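Local coordinates for protein agmatinase (Deinococcus radiodurans, PDB 1WOH) that probably hydrolyses agmatine to putrescine and urea, as a manganese-dependent member of the arginase (ureohydrolase) family, at residues 146-151 / 195-200. Numbering follows the deposited sequence.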
loop_
_atom_site.group_PDB
_atom_site.type_symbol
_atom_site.label_atom_id
_atom_site.label_comp_id
_atom_site.label_asym_id
_atom_site.label_seq_id
_atom_site.Cartn_x
_atom_site.Cartn_y
_atom_site.Cartn_z
ATOM N N LEU A 146 -30.347 0.147 3.692
ATOM C CA LEU A 146 -31.510 -0.662 4.042
ATOM C C LEU A 146 -31.436 -2.099 3.516
ATOM O O LEU A 146 -31.819 -3.038 4.210
ATOM C CB LEU A 146 -32.793 0.010 3.544
ATOM C CG LEU A 146 -34.102 -0.659 3.979
ATOM C CD1 LEU A 146 -34.238 -0.617 5.498
ATOM C CD2 LEU A 146 -35.268 0.054 3.322
ATOM N N ASP A 147 -30.942 -2.262 2.290
ATOM C CA ASP A 147 -30.810 -3.581 1.665
ATOM C C ASP A 147 -32.109 -4.402 1.648
ATOM O O ASP A 147 -32.123 -5.601 1.959
ATOM C CB ASP A 147 -29.678 -4.368 2.341
ATOM C CG ASP A 147 -28.315 -3.720 2.129
ATOM O OD1 ASP A 147 -28.159 -2.971 1.140
ATOM O OD2 ASP A 147 -27.391 -3.959 2.936
ATOM N N PHE A 148 -33.191 -3.735 1.262
ATOM C CA PHE A 148 -34.513 -4.348 1.161
ATOM C C PHE A 148 -35.042 -4.110 -0.261
ATOM O O PHE A 148 -36.250 -4.053 -0.492
ATOM C CB PHE A 148 -35.471 -3.707 2.172
ATOM C CG PHE A 148 -36.703 -4.527 2.446
ATOM C CD1 PHE A 148 -36.597 -5.774 3.047
ATOM C CD2 PHE A 148 -37.971 -4.048 2.109
ATOM C CE1 PHE A 148 -37.732 -6.544 3.313
ATOM C CE2 PHE A 148 -39.111 -4.809 2.369
ATOM C CZ PHE A 148 -38.985 -6.060 2.973
ATOM N N THR A 149 -34.125 -3.975 -1.212
ATOM C CA THR A 149 -34.500 -3.725 -2.602
ATOM C C THR A 149 -34.966 -4.994 -3.319
ATOM O O THR A 149 -34.448 -6.078 -3.078
ATOM C CB THR A 149 -33.308 -3.089 -3.354
ATOM O OG1 THR A 149 -33.124 -1.749 -2.880
ATOM C CG2 THR A 149 -33.542 -3.076 -4.863
ATOM N N ASP A 150 -35.965 -4.861 -4.188
ATOM C CA ASP A 150 -36.463 -6.013 -4.936
ATOM C C ASP A 150 -35.453 -6.369 -6.034
ATOM O O ASP A 150 -34.824 -7.428 -5.988
ATOM C CB ASP A 150 -37.836 -5.700 -5.548
ATOM C CG ASP A 150 -38.410 -6.873 -6.325
ATOM O OD1 ASP A 150 -37.771 -7.949 -6.336
ATOM O OD2 ASP A 150 -39.500 -6.718 -6.924
ATOM N N THR A 151 -35.307 -5.485 -7.020
ATOM C CA THR A 151 -34.356 -5.700 -8.109
ATOM C C THR A 151 -33.416 -4.508 -8.264
ATOM O O THR A 151 -33.819 -3.353 -8.102
ATOM C CB THR A 151 -35.071 -5.928 -9.465
ATOM O OG1 THR A 151 -35.779 -7.172 -9.434
ATOM C CG2 THR A 151 -34.067 -5.965 -10.596
ATOM N N ARG A 195 -41.445 -0.037 5.520
ATOM C CA ARG A 195 -42.324 0.644 6.469
ATOM C C ARG A 195 -43.728 0.037 6.447
ATOM O O ARG A 195 -44.351 -0.145 7.495
ATOM C CB ARG A 195 -42.416 2.142 6.158
ATOM C CG ARG A 195 -41.132 2.924 6.415
ATOM C CD ARG A 195 -41.381 4.416 6.287
ATOM N NE ARG A 195 -40.161 5.207 6.405
ATOM C CZ ARG A 195 -39.428 5.300 7.511
ATOM N NH1 ARG A 195 -39.784 4.645 8.611
ATOM N NH2 ARG A 195 -38.341 6.060 7.517
ATOM N N ALA A 196 -44.221 -0.280 5.253
ATOM C CA ALA A 196 -45.555 -0.851 5.107
ATOM C C ALA A 196 -45.667 -2.244 5.730
ATOM O O ALA A 196 -46.770 -2.696 6.045
ATOM C CB ALA A 196 -45.952 -0.892 3.628
ATOM N N ARG A 197 -44.528 -2.914 5.905
ATOM C CA ARG A 197 -44.470 -4.249 6.510
ATOM C C ARG A 197 -44.284 -4.134 8.024
ATOM O O ARG A 197 -44.190 -5.147 8.724
ATOM C CB ARG A 197 -43.294 -5.061 5.957
ATOM C CG ARG A 197 -43.418 -5.501 4.521
ATOM C CD ARG A 197 -42.198 -6.313 4.117
ATOM N NE ARG A 197 -42.108 -7.576 4.844
ATOM C CZ ARG A 197 -42.452 -8.758 4.342
ATOM N NH1 ARG A 197 -42.909 -8.848 3.101
ATOM N NH2 ARG A 197 -42.342 -9.850 5.084
ATOM N N GLY A 198 -44.199 -2.903 8.515
ATOM C CA GLY A 198 -44.029 -2.688 9.940
ATOM C C GLY A 198 -42.581 -2.676 10.402
ATOM O O GLY A 198 -42.313 -2.564 11.600
ATOM N N HIS A 199 -41.640 -2.796 9.467
ATOM C CA HIS A 199 -40.227 -2.790 9.848
ATOM C C HIS A 199 -39.875 -1.457 10.504
ATOM O O HIS A 199 -40.509 -0.430 10.246
ATOM C CB HIS A 199 -39.335 -3.021 8.625
ATOM C CG HIS A 199 -39.392 -4.416 8.080
ATOM N ND1 HIS A 199 -40.329 -5.343 8.485
ATOM C CD2 HIS A 199 -38.633 -5.036 7.145
ATOM C CE1 HIS A 199 -40.142 -6.473 7.825
ATOM N NE2 HIS A 199 -39.118 -6.313 7.005
ATOM N N THR A 200 -38.860 -1.479 11.360
ATOM C CA THR A 200 -38.427 -0.277 12.062
ATOM C C THR A 200 -37.140 0.255 11.449
ATOM O O THR A 200 -36.135 -0.449 11.371
ATOM C CB THR A 200 -38.204 -0.575 13.555
ATOM O OG1 THR A 200 -39.412 -1.112 14.109
ATOM C CG2 THR A 200 -37.832 0.698 14.313
#
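Phe148 and His199 make an offset edge-to-face aromatic pair, the edge of the imidazole directed at a face of the phenyl ring, with centroids 5.3 Å apart and planes at 63°. With chi1 at -162°, the Phe148 ring swings opposite its own amide N and out of the loop toward His199. A flat phenyl suits this place, giving a face to the imidazole and an edge to an arginine methylene. Aliphatic contact adds to the pair: Arg197 CD meets Phe148 CZ at 3.4 Å, at the ring edge near its plane, while the bend at chi3 (66°) turns the guanidinium obliquely to the ring. Arginine suits this exposed site, offering methylene carbon to the phenyl while keeping its charge at the surface.

In the parallel alpha/beta fold of the arginase family, the contact joins the loop after strand 137-142, which carries Asp147, a ligand of one manganese ion though no metal is bound to this chain in the model, to the turn following helix 188-196. There Gly198 closes a Schellman motif, its positive phi suiting glycine. Cys167 of helix 162-169 touches all three side chains, and small Ala193 and Ala194 pack against Phe148. Replacing Phe148 by alanine is likely to open a gap beside Cys167 and leave the His199 ring without its aromatic partner.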